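Local coordinates for Plm1 (Streptomyces sp. HK803, PDB 4HXY), which is a modular polyketide synthase ketoreductase that probably uses NADPH to reduce a keto group in the first module of phoslactomycin biosynthesis, at residues A[215-220]-A[242-247]; A[189-194]-A[268-273]; A[55-60]-A[80-85]. All coordinates share one frame; numbering follows the deposited sequence.

Interaction 1 of 3, residues A[215-220]-A[242-247]; sequences RILLLS and TAEAVA. With NDP (NADPH dihydro-nicotinamide-adenine-dinucleotide phosphate), chain C.
Five backbone hydrogen bonds join strands 215-220 and 242-247 in parallel register. The straightest runs from Leu218 N to Glu244 O, 2.9 Å long with an N-H...O angle of 175°, and Leu218 O in turn accepts Val246 N at 2.8 Å, nearly along the C=O axis. Ile216 is gripped in the same way by Thr242 O and Glu244 N, and Ser220 N closes the series on Val246 O at 3.2 Å. Outside this backbone frame, the extended Arg215 chain lies alongside Thr242, its CG 3.3 Å from Thr242 OG1, while its guanidinium is carried on to a salt bridge with Glu266. Leu217 and Glu244 also run side by side; CD2 of the leucine meets CG of the glutamate at 3.4 Å, and the glutamate's chi1 of 95° is away from a staggered value. Leu219 instead crosses Val246 obliquely, its CB 3.9 Å from the valine CG2. Helix 253-265 covers Arg215, Leu217 and Leu219; helix 229-237, the connection between the two strands, covers Ile216 and Leu218. This is one beta-alpha-beta unit of a Rossmann fold. At its C-terminal end Ser220, its hydroxyl held by Thr196 and Gly223, and Leu219 CD2 pack against the NADPH adenine, Ser220 CA 3.5 Å from N3A. The chemistry thus implies that backbone bonds set the register, while the apolar inner run Ile216 to Leu219 is buried between two helices.

Interaction 2 of 3, residues A[189-194]-A[268-273]; sequences TVLITG and APVRTV. With NDP (NADPH dihydro-nicotinamide-adenine-dinucleotide phosphate), chain C.
The peptide carbonyl of Ala268 carries the hydroxyl of Thr189 above its plane: OG1 donates to Ala268 O over 2.8 Å from 53° out of that plane, not on a lone pair. Two other carbonyls are met within their planes, Thr189 O by Arg271 N at 2.9 Å and Thr272 O by Leu191 N, also at 2.9 Å and almost perfectly straight. Thr189 O takes a second, weak bond from Thr272 N, since Arg271, with psi at -25°, turns the strand and shifts the register by one residue, a beta bulge. A water receives a weak bond from Thr189 N and donates to Pro269 O. With OG1 anti to its own carbonyl carbon, Thr189 reaches back over the loop entering strand 270-275; a valine here would lack the hydroxyl and would probably leave Ala268 less firmly anchored. Leu191 CB packs on Val270 CG1 at 4.0 Å, and helix 290-310 covers Leu191 and Val273 through Leu307. Beyond the strand, Gly194 CA lies 3.5 Å from NDP C4B, where a side chain would clash. Chemically, parallel pairing thus resumes past the bulge, and strand 189-193 leads into the glycine at the cofactor ribose.

Interaction 3 of 3, residues A[55-60]-A[80-85]; sequences TAPDGV and HPTGPV
Gly83 N donates to Pro57 O and Val60 N to Pro84 O, both bonds 2.9 Å long and both approaching their carbonyls from about 25° above the plane. Between them the backbones run so close that Gly83 has to be a glycine: a CB would sit 2.0 Å from Asp58 O. The Pro84 ring brings its CD to 3.5 Å from the same oxygen. Thr82 is wedged between two apolar groups, its CG2 3.8 Å from Pro57 CG and its CB 3.7 Å from Val60 CG2, each pair crossing obliquely. Its hydroxyl orients it, standing between the backbone N and the carbonyl carbon (chi1 71°) and from there donating to Gly83 O on a lone pair; Thr82 OG1 is also hydrogen-bonded to Arg124 NH2. Farther in, Val60 CB rests on Val85 CG2 at 4.0 Å where regular parallel pairing begins. Trp51 lies against Pro57 and Thr82, and Asp58 is tied to Asn27. In what is probably the structural subdomain of a modular ketoreductase, the two segments thus form the entry to adjacent strands 59-63 and 85-90, joined by helix 67-77, with strand 28-32 flanking the first and strand 125-131 the second.

Read from the N terminus, interaction 3 comes first: 80-85 returns beside 55-60 and closes a short loop around helix 67-77, well before the other contacts begin. Strand 189-193 then opens the wider loop of interaction 2, which closes only at 268-273. Nested within it, interaction 1 closes a smaller loop from 215-220 to 242-247. No contacts cross. The two nested ones fuse into a single sheet, because strand 215-220 is also the neighbour of strand 189-193, and both reach the NADPH. Interaction 3 lies on the opposite side of the chain's centre, its nearest atoms about 33 Å from interaction 2, and ties strand 59-63 to strand 85-90 in the other half of the molecule.

Interaction 1 of 3, residues A[215-220]-A[242-247]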
loop_
_atom_site.group_PDB
_atom_site.type_symbol
_atom_site.label_atom_id
_atom_site.label_comp_id
_atom_site.label_asym_id
_atom_site.label_seq_id
_atom_site.Cartn_x
_atom_site.Cartn_y
_atom_site.Cartn_z
ATOM N N ARG A 215 -0.833 24.528 -16.883
ATOM C CA ARG A 215 -2.093 24.482 -16.130
ATOM C C ARG A 215 -1.963 23.565 -14.931
ATOM O O ARG A 215 -1.435 22.469 -15.061
ATOM C CB ARG A 215 -3.221 23.924 -16.972
ATOM C CG ARG A 215 -3.557 24.708 -18.171
ATOM C CD ARG A 215 -4.946 24.344 -18.606
ATOM N NE ARG A 215 -5.209 24.886 -19.934
ATOM C CZ ARG A 215 -6.365 24.766 -20.563
ATOM N NH1 ARG A 215 -7.379 24.124 -19.978
ATOM N NH2 ARG A 215 -6.499 25.290 -21.772
ATOM N N ILE A 216 -2.467 24.016 -13.790
ATOM C CA ILE A 216 -2.509 23.205 -12.581
ATOM C C ILE A 216 -3.968 23.023 -12.182
ATOM O O ILE A 216 -4.687 24.003 -11.973
ATOM C CB ILE A 216 -1.689 23.844 -11.451
ATOM C CG1 ILE A 216 -0.234 23.980 -11.879
ATOM C CG2 ILE A 216 -1.783 22.999 -10.165
ATOM C CD1 ILE A 216 0.587 24.876 -10.977
ATOM N N LEU A 217 -4.416 21.776 -12.147
ATOM C CA LEU A 217 -5.796 21.445 -11.797
ATOM C C LEU A 217 -5.814 20.707 -10.459
ATOM O O LEU A 217 -5.165 19.660 -10.302
ATOM C CB LEU A 217 -6.430 20.582 -12.871
ATOM C CG LEU A 217 -6.655 21.177 -14.272
ATOM C CD1 LEU A 217 -7.674 20.329 -14.988
ATOM C CD2 LEU A 217 -7.148 22.608 -14.203
ATOM N N LEU A 218 -6.558 21.268 -9.508
ATOM C CA LEU A 218 -6.686 20.703 -8.169
ATOM C C LEU A 218 -8.046 20.029 -8.114
ATOM O O LEU A 218 -9.086 20.683 -8.283
ATOM C CB LEU A 218 -6.596 21.777 -7.105
ATOM C CG LEU A 218 -5.394 22.709 -7.117
ATOM C CD1 LEU A 218 -5.533 23.652 -5.945
ATOM C CD2 LEU A 218 -4.045 21.963 -7.071
ATOM N N LEU A 219 -8.048 18.718 -7.939
ATOM C CA LEU A 219 -9.297 17.938 -7.986
ATOM C C LEU A 219 -9.641 17.379 -6.611
ATOM O O LEU A 219 -8.804 16.765 -5.947
ATOM C CB LEU A 219 -9.146 16.791 -8.989
ATOM C CG LEU A 219 -10.358 15.894 -9.250
ATOM C CD1 LEU A 219 -10.317 15.317 -10.662
ATOM C CD2 LEU A 219 -10.392 14.762 -8.224
ATOM N N SER A 220 -10.890 17.580 -6.198
ATOM C CA SER A 220 -11.382 17.062 -4.910
ATOM C C SER A 220 -12.892 17.115 -4.993
ATOM O O SER A 220 -13.426 17.726 -5.911
ATOM C CB SER A 220 -10.850 17.856 -3.745
ATOM O OG SER A 220 -11.377 19.183 -3.707
ATOM N N THR A 242 -2.053 28.705 -15.363
ATOM C CA THR A 242 -3.424 28.860 -14.952
ATOM C C THR A 242 -3.695 27.786 -13.906
ATOM O O THR A 242 -3.013 26.767 -13.848
ATOM C CB THR A 242 -4.406 28.765 -16.135
ATOM O OG1 THR A 242 -4.464 27.441 -16.636
ATOM C CG2 THR A 242 -3.997 29.721 -17.267
ATOM N N ALA A 243 -4.649 28.041 -13.042
ATOM C CA ALA A 243 -4.991 27.067 -12.009
ATOM C C ALA A 243 -6.465 27.145 -11.714
ATOM O O ALA A 243 -7.070 28.230 -11.765
ATOM C CB ALA A 243 -4.223 27.324 -10.775
ATOM N N GLU A 244 -7.038 25.991 -11.399
ATOM C CA GLU A 244 -8.433 25.909 -11.054
ATOM C C GLU A 244 -8.610 24.743 -10.103
ATOM O O GLU A 244 -7.829 23.782 -10.143
ATOM C CB GLU A 244 -9.301 25.782 -12.311
ATOM C CG GLU A 244 -9.707 24.416 -12.773
ATOM C CD GLU A 244 -10.782 24.463 -13.890
ATOM O OE1 GLU A 244 -10.399 24.515 -15.082
ATOM O OE2 GLU A 244 -12.006 24.413 -13.574
ATOM N N ALA A 245 -9.618 24.836 -9.245
ATOM C CA ALA A 245 -10.028 23.685 -8.441
ATOM C C ALA A 245 -11.310 23.159 -9.033
ATOM O O ALA A 245 -12.254 23.940 -9.296
ATOM C CB ALA A 245 -10.189 24.048 -6.979
ATOM N N VAL A 246 -11.332 21.873 -9.349
ATOM C CA VAL A 246 -12.503 21.247 -9.945
ATOM C C VAL A 246 -13.141 20.318 -8.898
ATOM O O VAL A 246 -12.437 19.620 -8.176
ATOM C CB VAL A 246 -12.214 20.514 -11.278
ATOM C CG1 VAL A 246 -11.661 21.504 -12.355
ATOM C CG2 VAL A 246 -11.251 19.332 -11.102
ATOM N N ALA A 247 -14.473 20.356 -8.821
ATOM C CA ALA A 247 -15.228 19.560 -7.870
ATOM C C ALA A 247 -15.647 18.263 -8.559
ATOM O O ALA A 247 -16.639 18.195 -9.302
ATOM C CB ALA A 247 -16.440 20.364 -7.331
HETATM P PA NDP C . -6.182 15.532 3.333
HETATM O O1A NDP C . -5.828 16.931 3.709
HETATM O O2A NDP C . -7.393 14.909 3.959
HETATM O O5B NDP C . -6.337 15.443 1.746
HETATM C C5B NDP C . -7.065 14.384 1.160
HETATM C C4B NDP C . -7.754 14.912 -0.064
HETATM O O4B NDP C . -8.454 13.873 -0.719
HETATM C C3B NDP C . -8.790 15.966 0.246
HETATM O O3B NDP C . -8.552 17.080 -0.637
HETATM C C2B NDP C . -10.122 15.319 -0.057
HETATM O O2B NDP C . -10.964 16.382 -0.454
HETATM C C1B NDP C . -9.703 14.357 -1.165
HETATM N N9A NDP C . -10.619 13.260 -1.455
HETATM C C8A NDP C . -11.073 12.278 -0.602
HETATM N N7A NDP C . -11.923 11.473 -1.276
HETATM C C5A NDP C . -11.999 11.918 -2.572
HETATM C C6A NDP C . -12.687 11.488 -3.694
HETATM N N6A NDP C . -13.495 10.433 -3.720
HETATM N N1A NDP C . -12.538 12.209 -4.866
HETATM C C2A NDP C . -11.692 13.310 -4.927
HETATM N N3A NDP C . -11.010 13.750 -3.822
HETATM C C4A NDP C . -11.169 13.042 -2.671
HETATM O O3 NDP C . -4.958 14.529 3.629
HETATM P PN NDP C . -3.412 14.758 3.365
HETATM O O1N NDP C . -2.733 14.566 4.667
HETATM O O2N NDP C . -3.105 15.966 2.575
HETATM O O5D NDP C . -2.989 13.438 2.568
HETATM C C5D NDP C . -3.144 13.334 1.177
HETATM C C4D NDP C . -2.606 11.982 0.738
HETATM O O4D NDP C . -1.322 11.752 1.292
HETATM C C3D NDP C . -3.480 10.842 1.209
HETATM O O3D NDP C . -3.702 9.962 0.148
HETATM C C2D NDP C . -2.673 10.151 2.287
HETATM O O2D NDP C . -2.959 8.772 2.401
HETATM C C1D NDP C . -1.251 10.465 1.870
HETATM N N1N NDP C . -0.336 10.506 3.018
HETATM C C2N NDP C . -0.390 11.532 3.919
HETATM C C3N NDP C . 0.352 11.521 5.101
HETATM C C7N NDP C . 0.350 12.667 6.036
HETATM O O7N NDP C . 1.288 12.618 7.043
HETATM N N7N NDP C . -0.498 13.684 5.996
HETATM C C4N NDP C . 1.466 10.516 5.221
HETATM C C5N NDP C . 1.446 9.448 4.178
HETATM C C6N NDP C . 0.572 9.495 3.117
HETATM P P2B NDP C . -12.555 16.252 -0.556
HETATM O O1X NDP C . -13.027 17.661 -0.837
HETATM O O2X NDP C . -13.142 15.710 0.754
HETATM O O3X NDP C . -12.923 15.310 -1.627
#

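Interaction 2 of 3, residues A[189-194]-A[268-273]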
loop_
_atom_site.group_PDB
_atom_site.type_symbol
_atom_site.label_atom_id
_atom_site.label_comp_id
_atom_site.label_asym_id
_atom_site.label_seq_id
_atom_site.Cartn_x
_atom_site.Cartn_y
_atom_site.Cartn_z
ATOM N N THR A 189 -0.533 20.190 -18.605
ATOM C CA THR A 189 -1.559 20.146 -17.565
ATOM C C THR A 189 -1.182 19.141 -16.474
ATOM O O THR A 189 -0.950 17.954 -16.766
ATOM C CB THR A 189 -2.906 19.784 -18.172
ATOM O OG1 THR A 189 -3.266 20.824 -19.106
ATOM C CG2 THR A 189 -3.984 19.664 -17.122
ATOM N N VAL A 190 -1.123 19.640 -15.240
ATOM C CA VAL A 190 -0.792 18.846 -14.059
ATOM C C VAL A 190 -2.082 18.683 -13.268
ATOM O O VAL A 190 -2.705 19.681 -12.888
ATOM C CB VAL A 190 0.272 19.552 -13.211
ATOM C CG1 VAL A 190 0.638 18.730 -11.980
ATOM C CG2 VAL A 190 1.525 19.785 -14.041
ATOM N N LEU A 191 -2.495 17.432 -13.062
ATOM C CA LEU A 191 -3.711 17.103 -12.321
ATOM C C LEU A 191 -3.319 16.571 -10.944
ATOM O O LEU A 191 -2.634 15.569 -10.844
ATOM C CB LEU A 191 -4.535 16.072 -13.090
ATOM C CG LEU A 191 -5.785 15.519 -12.405
ATOM C CD1 LEU A 191 -6.790 16.659 -12.213
ATOM C CD2 LEU A 191 -6.368 14.366 -13.229
ATOM N N ILE A 192 -3.772 17.241 -9.895
ATOM C CA ILE A 192 -3.448 16.850 -8.540
ATOM C C ILE A 192 -4.745 16.442 -7.841
ATOM O O ILE A 192 -5.578 17.287 -7.513
ATOM C CB ILE A 192 -2.717 17.969 -7.773
ATOM C CG1 ILE A 192 -1.457 18.430 -8.527
ATOM C CG2 ILE A 192 -2.378 17.495 -6.352
ATOM C CD1 ILE A 192 -0.772 19.677 -7.942
ATOM N N THR A 193 -4.943 15.143 -7.659
ATOM C CA THR A 193 -6.157 14.680 -6.981
ATOM C C THR A 193 -5.920 14.863 -5.486
ATOM O O THR A 193 -4.791 14.766 -5.009
ATOM C CB THR A 193 -6.517 13.213 -7.316
ATOM O OG1 THR A 193 -5.594 12.353 -6.632
ATOM C CG2 THR A 193 -6.528 12.956 -8.864
ATOM N N GLY A 194 -6.980 15.162 -4.733
ATOM C CA GLY A 194 -6.819 15.661 -3.384
ATOM C C GLY A 194 -6.069 16.991 -3.335
ATOM O O GLY A 194 -5.425 17.299 -2.344
ATOM N N ALA A 268 -4.759 20.788 -24.348
ATOM C CA ALA A 268 -4.054 20.866 -23.058
ATOM C C ALA A 268 -4.256 19.567 -22.283
ATOM O O ALA A 268 -4.730 19.585 -21.151
ATOM C CB ALA A 268 -4.539 22.063 -22.232
ATOM N N PRO A 269 -3.902 18.436 -22.899
ATOM C CA PRO A 269 -4.140 17.134 -22.256
ATOM C C PRO A 269 -3.358 16.982 -20.945
ATOM O O PRO A 269 -2.275 17.543 -20.810
ATOM C CB PRO A 269 -3.648 16.136 -23.306
ATOM C CG PRO A 269 -2.639 16.892 -24.094
ATOM C CD PRO A 269 -3.153 18.283 -24.162
ATOM N N VAL A 270 -3.936 16.258 -19.984
ATOM C CA VAL A 270 -3.242 15.901 -18.747
ATOM C C VAL A 270 -1.959 15.196 -19.126
ATOM O O VAL A 270 -1.995 14.233 -19.897
ATOM C CB VAL A 270 -4.104 14.980 -17.825
ATOM C CG1 VAL A 270 -3.280 14.496 -16.603
ATOM C CG2 VAL A 270 -5.371 15.701 -17.395
ATOM N N ARG A 271 -0.836 15.707 -18.609
ATOM C CA ARG A 271 0.496 15.116 -18.810
ATOM C C ARG A 271 1.112 14.545 -17.533
ATOM O O ARG A 271 1.949 13.665 -17.612
ATOM C CB ARG A 271 1.463 16.148 -19.419
ATOM C CG ARG A 271 0.993 16.750 -20.755
ATOM C CD ARG A 271 0.728 15.674 -21.787
ATOM N NE ARG A 271 1.936 14.880 -22.041
ATOM C CZ ARG A 271 1.959 13.567 -22.269
ATOM N NH1 ARG A 271 0.841 12.843 -22.265
ATOM N NH2 ARG A 271 3.122 12.969 -22.487
ATOM N N THR A 272 0.697 15.046 -16.369
ATOM C CA THR A 272 1.192 14.558 -15.075
ATOM C C THR A 272 0.007 14.383 -14.147
ATOM O O THR A 272 -0.908 15.219 -14.115
ATOM C CB THR A 272 2.226 15.515 -14.441
ATOM O OG1 THR A 272 3.447 15.475 -15.189
ATOM C CG2 THR A 272 2.525 15.156 -12.965
ATOM N N VAL A 273 0.022 13.278 -13.411
ATOM C CA VAL A 273 -0.924 13.058 -12.332
ATOM C C VAL A 273 -0.171 12.899 -11.024
ATOM O O VAL A 273 0.783 12.129 -10.944
ATOM C CB VAL A 273 -1.728 11.789 -12.562
ATOM C CG1 VAL A 273 -2.528 11.456 -11.302
ATOM C CG2 VAL A 273 -2.643 11.956 -13.774
HETATM P PA NDP C . -6.182 15.532 3.333
HETATM O O1A NDP C . -5.828 16.931 3.709
HETATM O O2A NDP C . -7.393 14.909 3.959
HETATM O O5B NDP C . -6.337 15.443 1.746
HETATM C C5B NDP C . -7.065 14.384 1.160
HETATM C C4B NDP C . -7.754 14.912 -0.064
HETATM O O4B NDP C . -8.454 13.873 -0.719
HETATM C C3B NDP C . -8.790 15.966 0.246
HETATM O O3B NDP C . -8.552 17.080 -0.637
HETATM C C2B NDP C . -10.122 15.319 -0.057
HETATM O O2B NDP C . -10.964 16.382 -0.454
HETATM C C1B NDP C . -9.703 14.357 -1.165
HETATM N N9A NDP C . -10.619 13.260 -1.455
HETATM C C8A NDP C . -11.073 12.278 -0.602
HETATM N N7A NDP C . -11.923 11.473 -1.276
HETATM C C5A NDP C . -11.999 11.918 -2.572
HETATM C C6A NDP C . -12.687 11.488 -3.694
HETATM N N6A NDP C . -13.495 10.433 -3.720
HETATM N N1A NDP C . -12.538 12.209 -4.866
HETATM C C2A NDP C . -11.692 13.310 -4.927
HETATM N N3A NDP C . -11.010 13.750 -3.822
HETATM C C4A NDP C . -11.169 13.042 -2.671
HETATM O O3 NDP C . -4.958 14.529 3.629
HETATM P PN NDP C . -3.412 14.758 3.365
HETATM O O1N NDP C . -2.733 14.566 4.667
HETATM O O2N NDP C . -3.105 15.966 2.575
HETATM O O5D NDP C . -2.989 13.438 2.568
HETATM C C5D NDP C . -3.144 13.334 1.177
HETATM C C4D NDP C . -2.606 11.982 0.738
HETATM O O4D NDP C . -1.322 11.752 1.292
HETATM C C3D NDP C . -3.480 10.842 1.209
HETATM O O3D NDP C . -3.702 9.962 0.148
HETATM C C2D NDP C . -2.673 10.151 2.287
HETATM O O2D NDP C . -2.959 8.772 2.401
HETATM C C1D NDP C . -1.251 10.465 1.870
HETATM N N1N NDP C . -0.336 10.506 3.018
HETATM C C2N NDP C . -0.390 11.532 3.919
HETATM C C3N NDP C . 0.352 11.521 5.101
HETATM C C7N NDP C . 0.350 12.667 6.036
HETATM O O7N NDP C . 1.288 12.618 7.043
HETATM N N7N NDP C . -0.498 13.684 5.996
HETATM C C4N NDP C . 1.466 10.516 5.221
HETATM C C5N NDP C . 1.446 9.448 4.178
HETATM C C6N NDP C . 0.572 9.495 3.117
HETATM P P2B NDP C . -12.555 16.252 -0.556
HETATM O O1X NDP C . -13.027 17.661 -0.837
HETATM O O2X NDP C . -13.142 15.710 0.754
HETATM O O3X NDP C . -12.923 15.310 -1.627
HETATM O O HOH W 1 -0.759 19.493 -21.839
#

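Interaction 3 of 3, residues A[55-60]-A[80-85]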
loop_
_atom_site.group_PDB
_atom_site.type_symbol
_atom_site.label_atom_id
_atom_site.label_comp_id
_atom_site.label_asym_id
_atom_site.label_seq_id
_atom_site.Cartn_x
_atom_site.Cartn_y
_atom_site.Cartn_z
ATOM N N THR A 55 -15.303 -26.878 18.174
ATOM C CA THR A 55 -13.988 -27.488 17.957
ATOM C C THR A 55 -12.971 -26.416 17.532
ATOM O O THR A 55 -13.296 -25.544 16.719
ATOM C CB THR A 55 -14.053 -28.582 16.884
ATOM O OG1 THR A 55 -14.873 -29.662 17.350
ATOM C CG2 THR A 55 -12.650 -29.116 16.565
ATOM N N ALA A 56 -11.765 -26.469 18.097
ATOM C CA ALA A 56 -10.677 -25.564 17.693
ATOM C C ALA A 56 -9.814 -26.213 16.598
ATOM O O ALA A 56 -9.094 -27.171 16.861
ATOM C CB ALA A 56 -9.815 -25.181 18.910
ATOM N N PRO A 57 -9.868 -25.689 15.357
ATOM C CA PRO A 57 -8.973 -26.274 14.374
ATOM C C PRO A 57 -7.520 -26.024 14.731
ATOM O O PRO A 57 -7.201 -25.054 15.426
ATOM C CB PRO A 57 -9.346 -25.554 13.060
ATOM C CG PRO A 57 -10.087 -24.364 13.467
ATOM C CD PRO A 57 -10.766 -24.684 14.759
ATOM N N ASP A 58 -6.653 -26.903 14.246
ATOM C CA ASP A 58 -5.212 -26.826 14.495
ATOM C C ASP A 58 -4.584 -25.659 13.734
ATOM O O ASP A 58 -3.517 -25.173 14.094
ATOM C CB ASP A 58 -4.540 -28.148 14.105
ATOM C CG ASP A 58 -5.027 -29.322 14.974
ATOM O OD1 ASP A 58 -5.106 -29.108 16.196
ATOM O OD2 ASP A 58 -5.348 -30.411 14.446
ATOM N N GLY A 59 -5.263 -25.227 12.668
ATOM C CA GLY A 59 -4.824 -24.086 11.878
ATOM C C GLY A 59 -5.931 -23.609 10.947
ATOM O O GLY A 59 -6.918 -24.304 10.746
ATOM N N VAL A 60 -5.756 -22.412 10.381
ATOM C CA VAL A 60 -6.694 -21.840 9.417
ATOM C C VAL A 60 -5.910 -21.426 8.181
ATOM O O VAL A 60 -4.870 -20.773 8.295
ATOM C CB VAL A 60 -7.462 -20.628 9.995
ATOM C CG1 VAL A 60 -8.452 -20.073 8.977
ATOM C CG2 VAL A 60 -8.202 -21.035 11.313
ATOM N N HIS A 80 -13.788 -17.283 18.170
ATOM C CA HIS A 80 -13.674 -18.726 18.259
ATOM C C HIS A 80 -12.220 -19.112 18.355
ATOM O O HIS A 80 -11.401 -18.548 17.658
ATOM C CB HIS A 80 -14.298 -19.401 17.048
ATOM C CG HIS A 80 -15.725 -19.033 16.826
ATOM N ND1 HIS A 80 -16.720 -19.346 17.723
ATOM C CD2 HIS A 80 -16.328 -18.386 15.806
ATOM C CE1 HIS A 80 -17.873 -18.899 17.269
ATOM N NE2 HIS A 80 -17.664 -18.316 16.105
ATOM N N PRO A 81 -11.883 -20.059 19.224
ATOM C CA PRO A 81 -10.502 -20.498 19.281
ATOM C C PRO A 81 -10.087 -21.250 18.021
ATOM O O PRO A 81 -10.811 -22.123 17.550
ATOM C CB PRO A 81 -10.468 -21.433 20.509
ATOM C CG PRO A 81 -11.625 -21.084 21.288
ATOM C CD PRO A 81 -12.676 -20.602 20.340
ATOM N N THR A 82 -8.939 -20.870 17.463
ATOM C CA THR A 82 -8.322 -21.624 16.392
ATOM C C THR A 82 -6.820 -21.542 16.541
ATOM O O THR A 82 -6.291 -20.680 17.232
ATOM C CB THR A 82 -8.657 -21.055 14.986
ATOM O OG1 THR A 82 -7.977 -19.812 14.809
ATOM C CG2 THR A 82 -10.169 -20.851 14.803
ATOM N N GLY A 83 -6.129 -22.424 15.844
ATOM C CA GLY A 83 -4.702 -22.284 15.693
ATOM C C GLY A 83 -4.356 -21.112 14.789
ATOM O O GLY A 83 -5.233 -20.309 14.427
ATOM N N PRO A 84 -3.077 -21.020 14.396
ATOM C CA PRO A 84 -2.602 -19.903 13.578
ATOM C C PRO A 84 -3.369 -19.735 12.258
ATOM O O PRO A 84 -3.690 -20.721 11.597
ATOM C CB PRO A 84 -1.146 -20.277 13.283
ATOM C CG PRO A 84 -0.769 -21.309 14.297
ATOM C CD PRO A 84 -2.025 -22.024 14.643
ATOM N N VAL A 85 -3.630 -18.483 11.904
ATOM C CA VAL A 85 -4.327 -18.120 10.688
ATOM C C VAL A 85 -3.314 -17.705 9.638
ATOM O O VAL A 85 -2.607 -16.699 9.794
ATOM C CB VAL A 85 -5.283 -16.955 10.932
ATOM C CG1 VAL A 85 -5.978 -16.546 9.648
ATOM C CG2 VAL A 85 -6.311 -17.347 12.014
#